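Long-range contacts in phosphoribosylaminoimidazole-succinocarboxamide synthase (PDB 2CNQ), which catalyses the ATP-dependent joining of 4-carboxy-5-aminoimidazole ribotide and L-aspartate to give SAICAR in de novo purine biosynthesis: residues A[8-12]-A[89-93]; A[35-39]-A[49-55]; A[111-115]-A[220-224]; A[118-124]-A[214-220]. All blocks are in the same frame, centred on the assembly; numbering follows the deposited sequence.

Interaction 1: residues A[8-12]-A[89-93]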
# COMPACT_ATOMS: atom_id res chain seq x y z
N LEU A 8 -13.93 -16.96 9.85
CA LEU A 8 -13.76 -16.95 11.27
C LEU A 8 -15.00 -17.35 12.02
O LEU A 8 -15.05 -17.24 13.22
CB LEU A 8 -13.25 -15.62 11.78
CG LEU A 8 -11.91 -15.18 11.19
CD1 LEU A 8 -11.41 -13.98 11.96
CD2 LEU A 8 -10.88 -16.25 11.16
N ASP A 9 -16.00 -17.84 11.31
CA ASP A 9 -17.14 -18.46 11.95
C ASP A 9 -17.80 -17.58 12.97
O ASP A 9 -18.32 -18.04 13.98
CB ASP A 9 -16.76 -19.80 12.56
CG ASP A 9 -16.43 -20.81 11.50
OD1 ASP A 9 -17.12 -20.81 10.46
OD2 ASP A 9 -15.51 -21.59 11.67
N GLY A 10 -17.81 -16.30 12.68
CA GLY A 10 -18.49 -15.37 13.51
C GLY A 10 -17.82 -15.10 14.80
O GLY A 10 -18.40 -14.46 15.65
N ILE A 11 -16.58 -15.53 14.99
CA ILE A 11 -15.92 -15.35 16.25
C ILE A 11 -15.72 -13.88 16.55
O ILE A 11 -15.81 -13.47 17.68
CB ILE A 11 -14.65 -16.13 16.27
CG1 ILE A 11 -15.00 -17.61 16.31
CG2 ILE A 11 -13.79 -15.75 17.44
CD1 ILE A 11 -13.85 -18.48 15.91
N LEU A 12 -15.45 -13.10 15.51
CA LEU A 12 -15.39 -11.66 15.58
C LEU A 12 -16.31 -11.15 14.52
O LEU A 12 -16.39 -11.73 13.47
CB LEU A 12 -14.02 -11.14 15.28
CG LEU A 12 -12.92 -11.59 16.18
CD1 LEU A 12 -11.62 -11.08 15.64
CD2 LEU A 12 -13.15 -11.14 17.59
N LEU A 89 -6.36 -12.03 20.90
CA LEU A 89 -7.55 -12.45 20.25
C LEU A 89 -8.21 -13.49 21.07
O LEU A 89 -7.59 -14.17 21.85
CB LEU A 89 -7.24 -13.02 18.88
CG LEU A 89 -6.64 -12.01 17.91
CD1 LEU A 89 -6.23 -12.73 16.66
CD2 LEU A 89 -7.64 -10.93 17.58
N PRO A 90 -9.50 -13.68 20.87
CA PRO A 90 -10.17 -14.81 21.50
C PRO A 90 -9.39 -16.06 21.28
O PRO A 90 -8.84 -16.29 20.22
CB PRO A 90 -11.50 -14.85 20.79
CG PRO A 90 -11.74 -13.42 20.42
CD PRO A 90 -10.41 -12.91 20.02
N ALA A 91 -9.38 -16.89 22.29
CA ALA A 91 -8.64 -18.11 22.27
C ALA A 91 -8.99 -18.95 21.08
O ALA A 91 -8.14 -19.62 20.54
CB ALA A 91 -8.87 -18.89 23.54
N LYS A 92 -10.24 -18.95 20.69
CA LYS A 92 -10.63 -19.79 19.60
C LYS A 92 -9.83 -19.49 18.35
O LYS A 92 -9.61 -20.37 17.56
CB LYS A 92 -12.12 -19.66 19.38
CG LYS A 92 -12.65 -20.70 18.51
CD LYS A 92 -14.15 -20.80 18.55
CE LYS A 92 -14.61 -21.91 17.67
NZ LYS A 92 -14.05 -23.21 18.08
N LEU A 93 -9.41 -18.23 18.17
CA LEU A 93 -8.68 -17.91 16.95
C LEU A 93 -7.29 -18.45 16.92
O LEU A 93 -6.65 -18.38 15.90
CB LEU A 93 -8.69 -16.43 16.72
CG LEU A 93 -10.07 -15.87 16.44
CD1 LEU A 93 -9.94 -14.38 16.22
CD2 LEU A 93 -10.71 -16.51 15.27
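Neither segment is a regular helix or strand. Leu8 to Ile11 form a type I' beta turn, closed by Ile11 N to Leu8 O at 2.9 Å. Asp9 and Gly10 both have positive phi, as this turn requires. In 89-93 the chain coils through Ala91, Lys92 and Leu93 with helical angles, and Leu93 N bonds to Pro90 O at 2.9 Å. The backbones stay well apart: the CA atoms of Leu8 and Leu93 are 7.7 Å from each other, as are those of Ile11 and Lys92. Side chains fill the gap. Ile11 is covered most. Its CD1 lies 3.5 Å from Lys92 CD and 3.8 Å from Leu93 CD2, and its CG2 is 4.2 Å from Pro90 CB. Leu12 CD1 meets Leu93 CD1 at 3.7 Å, while Leu12 CD2 meets Pro90 CG at 3.9 Å. Leu8 CD2 reaches Leu93 CD2 at 4.1 Å. Tyr98 of helix 96-102 and Leu32 of strand 30-35 add to this cluster. Lys92 gives only its aliphatic chain to Ile11; its NZ forms a salt bridge with Glu95. The two loops are thus joined by van der Waals contact between apolar groups, and the fit depends on side-chain shape rather than on directed bonds.

Interaction 2: residues A[35-39]-A[49-55]; sequences ATDRI and SIPEKGI
Segment 35-39 leaves strand 30-35 for a loop that bends at Asp37 (phi/psi -98/10). Thr36 (chi1 p) makes an ST turn, Arg38 N to Thr36 OG1 at 3.1 Å; OG1 is also hydrogen-bonded to Val20 O. Segment 49-55 wraps around Asp37, with CA pairs Arg38-Ser49 at 4.7 Å and Ala35-Gly54 at 4.4 Å. Ile50 N donates to Asp37 O at 2.9 Å, and Ile50 CG1 packs on Ile39 CG2 at 3.8 Å. Ile50 to Lys53 form a type II turn. Glu52 has positive phi and holds the N-cap position; its N donates to Asp37 OD1 at 2.9 Å. Lys53 extends, chi1 to chi3 t, so NZ reaches Arg38 O at 2.9 Å; a water joins NZ to Thr36 O and Arg38 O, and Asp239 pairs with NZ. Gly54 N donates to Asp37 OD2 at 2.8 Å; Gly54 CA, 3.4 Å from Ala35 O, has no room for a CB. Asp37 (chi1 m), also salt-bridged to Arg105, accepts backbone NH groups at the start of helix 53-67.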
# COMPACT_ATOMS: atom_id res chain seq x y z
N ALA A 35 -4.49 -9.33 5.99
CA ALA A 35 -4.19 -9.25 4.59
C ALA A 35 -4.30 -10.63 4.03
O ALA A 35 -3.51 -11.49 4.35
CB ALA A 35 -2.84 -8.67 4.35
N THR A 36 -5.29 -10.84 3.21
CA THR A 36 -5.44 -12.07 2.51
C THR A 36 -4.45 -12.08 1.37
O THR A 36 -3.64 -11.19 1.23
CB THR A 36 -6.85 -12.28 2.01
OG1 THR A 36 -7.08 -11.46 0.88
CG2 THR A 36 -7.86 -12.07 3.10
N ASP A 37 -4.55 -13.12 0.57
CA ASP A 37 -3.73 -13.30 -0.59
C ASP A 37 -4.40 -12.87 -1.84
O ASP A 37 -3.90 -13.12 -2.92
CB ASP A 37 -3.28 -14.73 -0.66
CG ASP A 37 -2.35 -15.07 0.44
OD1 ASP A 37 -2.27 -16.26 0.80
OD2 ASP A 37 -1.68 -14.18 0.96
N ARG A 38 -5.53 -12.21 -1.73
CA ARG A 38 -6.18 -11.68 -2.87
C ARG A 38 -5.30 -10.63 -3.51
O ARG A 38 -4.51 -9.97 -2.89
CB ARG A 38 -7.50 -11.05 -2.49
CG ARG A 38 -8.49 -12.05 -1.92
CD ARG A 38 -9.85 -11.47 -1.74
NE ARG A 38 -9.89 -10.33 -0.85
CZ ARG A 38 -10.25 -10.37 0.42
NH1 ARG A 38 -10.36 -9.25 1.10
NH2 ARG A 38 -10.51 -11.50 1.02
N ILE A 39 -5.49 -10.46 -4.79
CA ILE A 39 -4.81 -9.39 -5.49
C ILE A 39 -5.79 -8.80 -6.44
O ILE A 39 -6.63 -9.47 -6.98
CB ILE A 39 -3.56 -9.89 -6.18
CG1 ILE A 39 -2.75 -8.75 -6.78
CG2 ILE A 39 -3.86 -10.94 -7.20
CD1 ILE A 39 -1.37 -9.15 -7.18
N SER A 49 -5.41 -16.15 -6.13
CA SER A 49 -4.63 -15.46 -5.16
C SER A 49 -3.14 -15.61 -5.45
O SER A 49 -2.71 -16.38 -6.29
CB SER A 49 -5.02 -16.03 -3.79
OG SER A 49 -6.28 -15.46 -3.31
N ILE A 50 -2.38 -14.82 -4.73
CA ILE A 50 -0.93 -14.92 -4.74
C ILE A 50 -0.57 -15.49 -3.39
O ILE A 50 -0.68 -14.80 -2.40
CB ILE A 50 -0.29 -13.56 -4.94
CG1 ILE A 50 -0.73 -12.83 -6.20
CG2 ILE A 50 1.21 -13.71 -4.91
CD1 ILE A 50 -0.44 -13.47 -7.49
N PRO A 51 -0.16 -16.73 -3.31
CA PRO A 51 0.04 -17.31 -2.00
C PRO A 51 0.99 -16.50 -1.17
O PRO A 51 2.07 -16.13 -1.61
CB PRO A 51 0.61 -18.69 -2.29
CG PRO A 51 0.01 -19.01 -3.61
CD PRO A 51 -0.03 -17.72 -4.37
N GLU A 52 0.57 -16.25 0.04
CA GLU A 52 1.34 -15.53 1.03
C GLU A 52 1.59 -14.09 0.73
O GLU A 52 2.26 -13.43 1.46
CB GLU A 52 2.63 -16.24 1.40
CG GLU A 52 2.38 -17.59 2.02
CD GLU A 52 2.10 -18.67 1.01
OE1 GLU A 52 2.91 -18.78 0.07
OE2 GLU A 52 1.12 -19.42 1.14
N LYS A 53 0.98 -13.56 -0.32
CA LYS A 53 1.10 -12.14 -0.57
C LYS A 53 0.71 -11.35 0.64
O LYS A 53 1.33 -10.36 0.94
CB LYS A 53 0.23 -11.80 -1.74
CG LYS A 53 0.17 -10.33 -2.05
CD LYS A 53 -0.61 -10.10 -3.31
CE LYS A 53 -0.93 -8.65 -3.51
NZ LYS A 53 -2.13 -8.24 -2.75
N GLY A 54 -0.36 -11.75 1.31
CA GLY A 54 -0.79 -11.00 2.45
C GLY A 54 0.17 -11.03 3.57
O GLY A 54 0.27 -10.08 4.33
N ILE A 55 0.89 -12.12 3.72
CA ILE A 55 1.95 -12.16 4.69
C ILE A 55 3.00 -11.13 4.32
O ILE A 55 3.47 -10.39 5.13
CB ILE A 55 2.54 -13.55 4.77
CG1 ILE A 55 1.49 -14.51 5.32
CG2 ILE A 55 3.78 -13.52 5.62
CD1 ILE A 55 1.93 -15.93 5.31
O HOH W 1 -2.76 -10.07 -0.92

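Interaction 3: residues A[111-115]-A[220-224]; sequences KHKLI and FGIDE. With ADP (adenosine-5'-diphosphate), chain B.
Segment 220-224 ends strand 211-223, and 111-115 begins strand 113-122. Their end-to-end directions differ by 109°, so they pair briefly. Leu114 and Gly221 form an antiparallel non-hydrogen-bonded pair, CA-CA 3.9 Å. Ile222 N donates to Lys113 O at 2.8 Å, and Ile115 N to Phe220 O at 2.8 Å. One water accepts a hydrogen bond from Lys113 N (2.9 Å), donates to Ile222 O (2.7 Å) and lies 2.7 Å from His112 ND1. A second accepts from Phe220 N (2.9 Å) and donates to Ile115 O (2.7 Å). Lys113, chi1 and chi2 t, chi3 m, carries NZ to Glu224 OE2, a 2.5 Å salt bridge. Ile115 (m, t) places CD1 3.9 Å from Phe220 CB and CG1 4.0 Å from Ile222 CB. Asp223 pairs outside, with Arg73 and Lys225 N. His112 N donates to ADP N1 at 3.2 Å, and Leu114 CD1 is 3.5 Å from ADP O2'. With His110 O also bonded to ADP, this is typical of an adenine site on the linker joining two sheets.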
# COMPACT_ATOMS: atom_id res chain seq x y z
N LYS A 111 -8.50 1.14 15.47
CA LYS A 111 -9.42 1.75 14.56
C LYS A 111 -9.15 3.22 14.60
O LYS A 111 -9.14 3.81 15.65
CB LYS A 111 -10.81 1.31 15.00
CG LYS A 111 -11.91 1.70 14.07
CD LYS A 111 -13.31 1.35 14.61
CE LYS A 111 -13.49 -0.04 15.37
NZ LYS A 111 -14.87 -0.34 16.09
N HIS A 112 -8.95 3.83 13.47
CA HIS A 112 -8.74 5.25 13.43
C HIS A 112 -9.69 5.87 12.50
O HIS A 112 -10.09 5.28 11.52
CB HIS A 112 -7.33 5.59 13.00
CG HIS A 112 -6.37 5.54 14.12
ND1 HIS A 112 -6.39 6.48 15.12
CD2 HIS A 112 -5.40 4.66 14.45
CE1 HIS A 112 -5.47 6.19 16.01
NE2 HIS A 112 -4.86 5.09 15.63
N LYS A 113 -9.97 7.12 12.79
CA LYS A 113 -10.61 7.96 11.83
C LYS A 113 -9.66 8.20 10.72
O LYS A 113 -8.55 8.65 10.92
CB LYS A 113 -10.98 9.25 12.48
CG LYS A 113 -11.76 10.13 11.55
CD LYS A 113 -12.22 11.39 12.19
CE LYS A 113 -13.24 11.15 13.27
NZ LYS A 113 -13.94 12.40 13.63
N LEU A 114 -10.09 7.86 9.54
CA LEU A 114 -9.23 7.96 8.40
C LEU A 114 -9.37 9.29 7.76
O LEU A 114 -10.41 9.87 7.77
CB LEU A 114 -9.55 6.88 7.37
CG LEU A 114 -9.47 5.49 7.93
CD1 LEU A 114 -9.85 4.52 6.85
CD2 LEU A 114 -8.12 5.28 8.58
N ILE A 115 -8.29 9.80 7.22
CA ILE A 115 -8.34 10.96 6.38
C ILE A 115 -8.71 10.45 5.03
O ILE A 115 -8.10 9.52 4.53
CB ILE A 115 -6.98 11.64 6.36
CG1 ILE A 115 -6.62 12.09 7.77
CG2 ILE A 115 -6.99 12.79 5.40
CD1 ILE A 115 -5.27 12.74 7.86
N PHE A 220 -3.54 7.72 5.86
CA PHE A 220 -3.39 8.35 7.13
C PHE A 220 -4.71 8.41 7.83
O PHE A 220 -5.75 8.61 7.23
CB PHE A 220 -2.96 9.79 6.94
CG PHE A 220 -1.56 10.02 6.43
CD1 PHE A 220 -0.58 9.04 6.39
CD2 PHE A 220 -1.19 11.27 5.97
CE1 PHE A 220 0.68 9.36 5.94
CE2 PHE A 220 0.09 11.55 5.56
CZ PHE A 220 1.01 10.61 5.56
N GLY A 221 -4.64 8.28 9.12
CA GLY A 221 -5.71 8.59 10.01
C GLY A 221 -5.38 9.83 10.76
O GLY A 221 -4.31 10.41 10.65
N ILE A 222 -6.34 10.24 11.55
CA ILE A 222 -6.18 11.41 12.36
C ILE A 222 -6.72 11.08 13.71
O ILE A 222 -7.84 10.64 13.85
CB ILE A 222 -6.86 12.62 11.71
CG1 ILE A 222 -6.67 13.88 12.56
CG2 ILE A 222 -8.33 12.39 11.42
CD1 ILE A 222 -5.30 14.41 12.54
N ASP A 223 -5.92 11.30 14.71
CA ASP A 223 -6.35 11.17 16.08
C ASP A 223 -6.65 12.56 16.53
O ASP A 223 -5.75 13.35 16.83
CB ASP A 223 -5.25 10.59 16.94
CG ASP A 223 -5.66 10.49 18.36
OD1 ASP A 223 -6.63 11.17 18.77
OD2 ASP A 223 -5.02 9.72 19.08
N GLU A 224 -7.93 12.85 16.55
CA GLU A 224 -8.35 14.21 16.83
C GLU A 224 -8.19 14.56 18.32
O GLU A 224 -8.27 15.74 18.67
CB GLU A 224 -9.77 14.44 16.29
CG GLU A 224 -9.93 13.89 14.87
CD GLU A 224 -10.95 14.61 14.03
OE1 GLU A 224 -10.63 15.70 13.51
OE2 GLU A 224 -12.06 14.07 13.84
PB ADP B . -9.18 -1.45 -0.18
O1B ADP B . -7.82 -1.05 -0.54
O2B ADP B . -10.08 -0.30 0.00
O3B ADP B . -9.85 -2.42 -1.03
PA ADP B . -8.02 -3.10 1.84
O1A ADP B . -6.67 -2.55 1.67
O2A ADP B . -8.29 -4.45 1.36
O3A ADP B . -9.10 -2.12 1.26
O5' ADP B . -8.44 -3.08 3.35
C5' ADP B . -8.04 -2.11 4.29
C4' ADP B . -9.22 -1.23 4.61
O4' ADP B . -9.04 -0.82 5.97
C3' ADP B . -9.27 0.04 3.82
O3' ADP B . -10.59 0.52 3.76
C2' ADP B . -8.47 0.98 4.67
O2' ADP B . -8.71 2.33 4.40
C1' ADP B . -8.94 0.59 6.02
N9 ADP B . -8.07 0.90 7.12
C8 ADP B . -6.74 0.84 7.13
N7 ADP B . -6.23 1.09 8.31
C5 ADP B . -7.29 1.32 9.09
C6 ADP B . -7.46 1.61 10.47
N6 ADP B . -6.42 1.71 11.28
N1 ADP B . -8.68 1.87 10.93
C2 ADP B . -9.72 1.73 10.12
N3 ADP B . -9.70 1.38 8.84
C4 ADP B . -8.48 1.19 8.34
O HOH W 2 -8.47 8.25 14.96
O HOH W 3 -5.78 8.16 4.12

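Interaction 4: residues A[118-124]-A[214-220]; sequences EVIVRGY and ADTKFEF. With AMZ (aminoimidazole 4-carboxamide ribonucleotide), chain C; ADP (adenosine-5'-diphosphate), chain B.
Two acids, Glu118 and Glu219, face each other, with Glu118 OE2 3.5 Å from Glu219 OE1. A water modelled at two alternative positions bridges Glu118 OE1 and Glu219 OE1 (2.7 to 2.8 Å), and Lys217 NZ forms a salt bridge with Glu219 OE1 at 2.8 Å. Strands 119-122 and 214-220 are antiparallel (153°, axes 4.4 Å apart). Val119-Phe218 and Val121-Thr216 are hydrogen-bonded pairs: Val119 N to Phe218 O 2.9 Å, Phe218 N to Val119 O 2.8 Å, Val121 N to Thr216 O 2.8 Å, Thr216 N to Val121 O 2.9 Å. Ile120-Lys217 and Arg122-Asp215 are non-hydrogen-bonded pairs. Gly123 N donates to Ala214 O at 2.9 Å. Val119 (t), Val121 (t), Thr216 and Phe218 (m) share one face, where Val119 and Val121 pack on helix 185-209; Val119 CG1 makes a CH-pi contact over Phe220, 4.2 Å from the ring centroid. Ile120, Arg122, Asp215 and Lys217 line the other face. Arg122 (m, t, t) binds the AMZ phosphate, NH1 to OP2 and NH2 to OP1 both 2.9 Å. Asp215 (p) takes AMZ O2 on OD2 at 2.6 Å. Glu219 OE2 accepts ADP O2' at 2.6 Å. The Arg122 and Asp215 face binds AMZ; the opposite one is mostly apolar.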
# COMPACT_ATOMS: atom_id res chain seq x y z
N GLU A 118 -6.37 9.01 -0.63
CA GLU A 118 -5.23 8.19 -0.93
C GLU A 118 -4.07 9.15 -0.96
O GLU A 118 -4.00 10.04 -1.78
CB GLU A 118 -5.35 7.52 -2.25
CG GLU A 118 -6.58 6.73 -2.45
CD GLU A 118 -6.74 5.56 -1.54
OE1 GLU A 118 -7.74 4.84 -1.76
OE2 GLU A 118 -5.96 5.30 -0.63
N VAL A 119 -3.18 8.99 -0.01
CA VAL A 119 -2.10 9.93 0.18
C VAL A 119 -0.94 9.46 -0.65
O VAL A 119 -0.05 8.79 -0.17
CB VAL A 119 -1.78 10.07 1.65
CG1 VAL A 119 -0.64 11.01 1.86
CG2 VAL A 119 -3.02 10.54 2.40
N ILE A 120 -1.01 9.77 -1.92
CA ILE A 120 -0.02 9.34 -2.86
C ILE A 120 1.09 10.33 -2.89
O ILE A 120 0.87 11.53 -2.94
CB ILE A 120 -0.63 9.17 -4.22
CG1 ILE A 120 -1.67 8.08 -4.18
CG2 ILE A 120 0.41 8.90 -5.27
CD1 ILE A 120 -2.63 8.15 -5.32
N VAL A 121 2.30 9.83 -2.87
CA VAL A 121 3.48 10.61 -3.10
C VAL A 121 4.19 10.03 -4.28
O VAL A 121 4.37 8.84 -4.36
CB VAL A 121 4.41 10.65 -1.90
CG1 VAL A 121 5.61 11.50 -2.22
CG2 VAL A 121 3.70 11.17 -0.71
N ARG A 122 4.57 10.91 -5.18
CA ARG A 122 5.30 10.51 -6.36
C ARG A 122 6.67 11.12 -6.33
O ARG A 122 6.82 12.31 -6.30
CB ARG A 122 4.60 10.96 -7.60
CG ARG A 122 3.18 10.50 -7.66
CD ARG A 122 2.52 11.00 -8.90
NE ARG A 122 1.11 10.74 -8.87
CZ ARG A 122 0.55 9.65 -9.30
NH1 ARG A 122 1.21 8.73 -9.94
NH2 ARG A 122 -0.74 9.49 -9.08
N GLY A 123 7.66 10.28 -6.35
CA GLY A 123 9.01 10.74 -6.54
C GLY A 123 9.42 10.81 -7.97
O GLY A 123 10.34 11.54 -8.33
N TYR A 124 8.75 10.04 -8.80
CA TYR A 124 9.09 9.84 -10.17
C TYR A 124 7.82 9.83 -10.92
O TYR A 124 6.78 9.41 -10.43
CB TYR A 124 9.79 8.51 -10.36
CG TYR A 124 11.09 8.43 -9.64
CD1 TYR A 124 11.14 8.28 -8.27
CD2 TYR A 124 12.27 8.48 -10.33
CE1 TYR A 124 12.34 8.21 -7.63
CE2 TYR A 124 13.47 8.40 -9.68
CZ TYR A 124 13.49 8.27 -8.33
OH TYR A 124 14.66 8.18 -7.66
N ALA A 214 9.17 4.57 -6.86
CA ALA A 214 8.71 5.55 -7.80
C ALA A 214 7.62 6.40 -7.21
O ALA A 214 7.60 7.61 -7.36
CB ALA A 214 8.22 4.89 -9.02
N ASP A 215 6.70 5.74 -6.54
CA ASP A 215 5.57 6.38 -5.96
C ASP A 215 4.98 5.42 -4.95
O ASP A 215 5.35 4.27 -4.87
CB ASP A 215 4.58 6.82 -7.04
CG ASP A 215 4.11 5.73 -7.92
OD1 ASP A 215 3.75 6.08 -9.05
OD2 ASP A 215 4.03 4.58 -7.49
N THR A 216 4.07 5.94 -4.16
CA THR A 216 3.45 5.13 -3.17
C THR A 216 2.19 5.80 -2.71
O THR A 216 2.06 7.00 -2.81
CB THR A 216 4.39 4.93 -1.97
OG1 THR A 216 3.93 3.85 -1.19
CG2 THR A 216 4.51 6.12 -1.10
N LYS A 217 1.31 5.00 -2.18
CA LYS A 217 0.09 5.44 -1.57
C LYS A 217 0.13 5.13 -0.13
O LYS A 217 0.21 3.97 0.25
CB LYS A 217 -1.08 4.76 -2.24
CG LYS A 217 -2.42 5.16 -1.68
CD LYS A 217 -2.90 4.39 -0.49
CE LYS A 217 -3.26 2.99 -0.83
NZ LYS A 217 -3.61 2.17 0.36
N PHE A 218 0.08 6.15 0.68
CA PHE A 218 -0.10 6.01 2.10
C PHE A 218 -1.56 6.23 2.41
O PHE A 218 -2.26 6.87 1.68
CB PHE A 218 0.69 7.07 2.84
CG PHE A 218 2.16 7.02 2.66
CD1 PHE A 218 2.89 5.92 3.00
CD2 PHE A 218 2.82 8.12 2.20
CE1 PHE A 218 4.24 5.94 2.91
CE2 PHE A 218 4.18 8.14 2.09
CZ PHE A 218 4.89 7.06 2.45
N GLU A 219 -1.95 5.75 3.56
CA GLU A 219 -3.17 6.13 4.18
C GLU A 219 -2.87 6.65 5.53
O GLU A 219 -2.05 6.11 6.25
CB GLU A 219 -4.15 4.99 4.27
CG GLU A 219 -4.55 4.50 2.92
CD GLU A 219 -5.68 3.55 2.92
OE1 GLU A 219 -5.81 2.83 1.91
OE2 GLU A 219 -6.44 3.52 3.90
N PHE A 220 -3.54 7.72 5.86
CA PHE A 220 -3.39 8.35 7.13
C PHE A 220 -4.71 8.41 7.83
O PHE A 220 -5.75 8.61 7.23
CB PHE A 220 -2.96 9.79 6.94
CG PHE A 220 -1.56 10.02 6.43
CD1 PHE A 220 -0.58 9.04 6.39
CD2 PHE A 220 -1.19 11.27 5.97
CE1 PHE A 220 0.68 9.36 5.94
CE2 PHE A 220 0.09 11.55 5.56
CZ PHE A 220 1.01 10.61 5.56
O5 AMZ C . -4.74 1.15 -3.37
C6 AMZ C . -4.97 2.22 -3.90
N2 AMZ C . -6.17 2.78 -3.92
C3A AMZ C . -3.90 2.96 -4.54
C7A AMZ C . -2.61 2.56 -4.67
N3 AMZ C . -1.95 1.48 -4.21
N1 AMZ C . -4.06 4.16 -5.14
C5 AMZ C . -2.89 4.50 -5.62
N AMZ C . -1.99 3.52 -5.35
C1 AMZ C . -0.58 3.57 -5.66
C2 AMZ C . -0.21 2.86 -6.93
C3 AMZ C . 1.03 3.60 -7.35
O2 AMZ C . 2.09 3.07 -6.58
O1 AMZ C . -0.02 1.49 -6.69
O AMZ C . -0.28 4.91 -5.89
C AMZ C . 0.72 5.02 -6.90
C4 AMZ C . 0.24 5.91 -8.00
O3 AMZ C . -0.71 5.21 -8.77
P AMZ C . -1.24 5.89 -10.12
OP1 AMZ C . -2.11 7.05 -9.73
O4 AMZ C . -2.02 4.79 -10.79
OP2 AMZ C . -0.07 6.35 -10.93
PB ADP B . -9.18 -1.45 -0.18
O1B ADP B . -7.82 -1.05 -0.54
O2B ADP B . -10.08 -0.30 0.00
O3B ADP B . -9.85 -2.42 -1.03
PA ADP B . -8.02 -3.10 1.84
O1A ADP B . -6.67 -2.55 1.67
O2A ADP B . -8.29 -4.45 1.36
O3A ADP B . -9.10 -2.12 1.26
O5' ADP B . -8.44 -3.08 3.35
C5' ADP B . -8.04 -2.11 4.29
C4' ADP B . -9.22 -1.23 4.61
O4' ADP B . -9.04 -0.82 5.97
C3' ADP B . -9.27 0.04 3.82
O3' ADP B . -10.59 0.52 3.76
C2' ADP B . -8.47 0.98 4.67
O2' ADP B . -8.71 2.33 4.40
C1' ADP B . -8.94 0.59 6.02
N9 ADP B . -8.07 0.90 7.12
C8 ADP B . -6.74 0.84 7.13
N7 ADP B . -6.23 1.09 8.31
C5 ADP B . -7.29 1.32 9.09
C6 ADP B . -7.46 1.61 10.47
N6 ADP B . -6.42 1.71 11.28
N1 ADP B . -8.68 1.87 10.93
C2 ADP B . -9.72 1.73 10.12
N3 ADP B . -9.70 1.38 8.84
C4 ADP B . -8.48 1.19 8.34
O HOH W 4 -7.50 2.68 -0.18
O HOH W 5 -8.03 3.39 0.57
O HOH W 6 4.13 8.51 -10.17

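In the fold
Interaction 1 comes first along the chain and encloses interaction 2 within its sequence span; interactions 3 and 4 follow both. The first two flank the antiparallel sheet that includes strands 14-17 and 30-35: interaction 1 joins loops at its outskirts, its centre about 27 Å from the centre of the chain, and interaction 2 leads from strand 30-35 to helix 53-67. Their centres are about 21 Å apart. Interactions 3 and 4 share Phe220 and pair the same two strands, 113-122 and 211-223, of the mixed sheet, with centres about 17 Å apart. Both touch the same ADP, interaction 4 at its ribose. One strand pair therefore runs from the ADP site to the AMZ site.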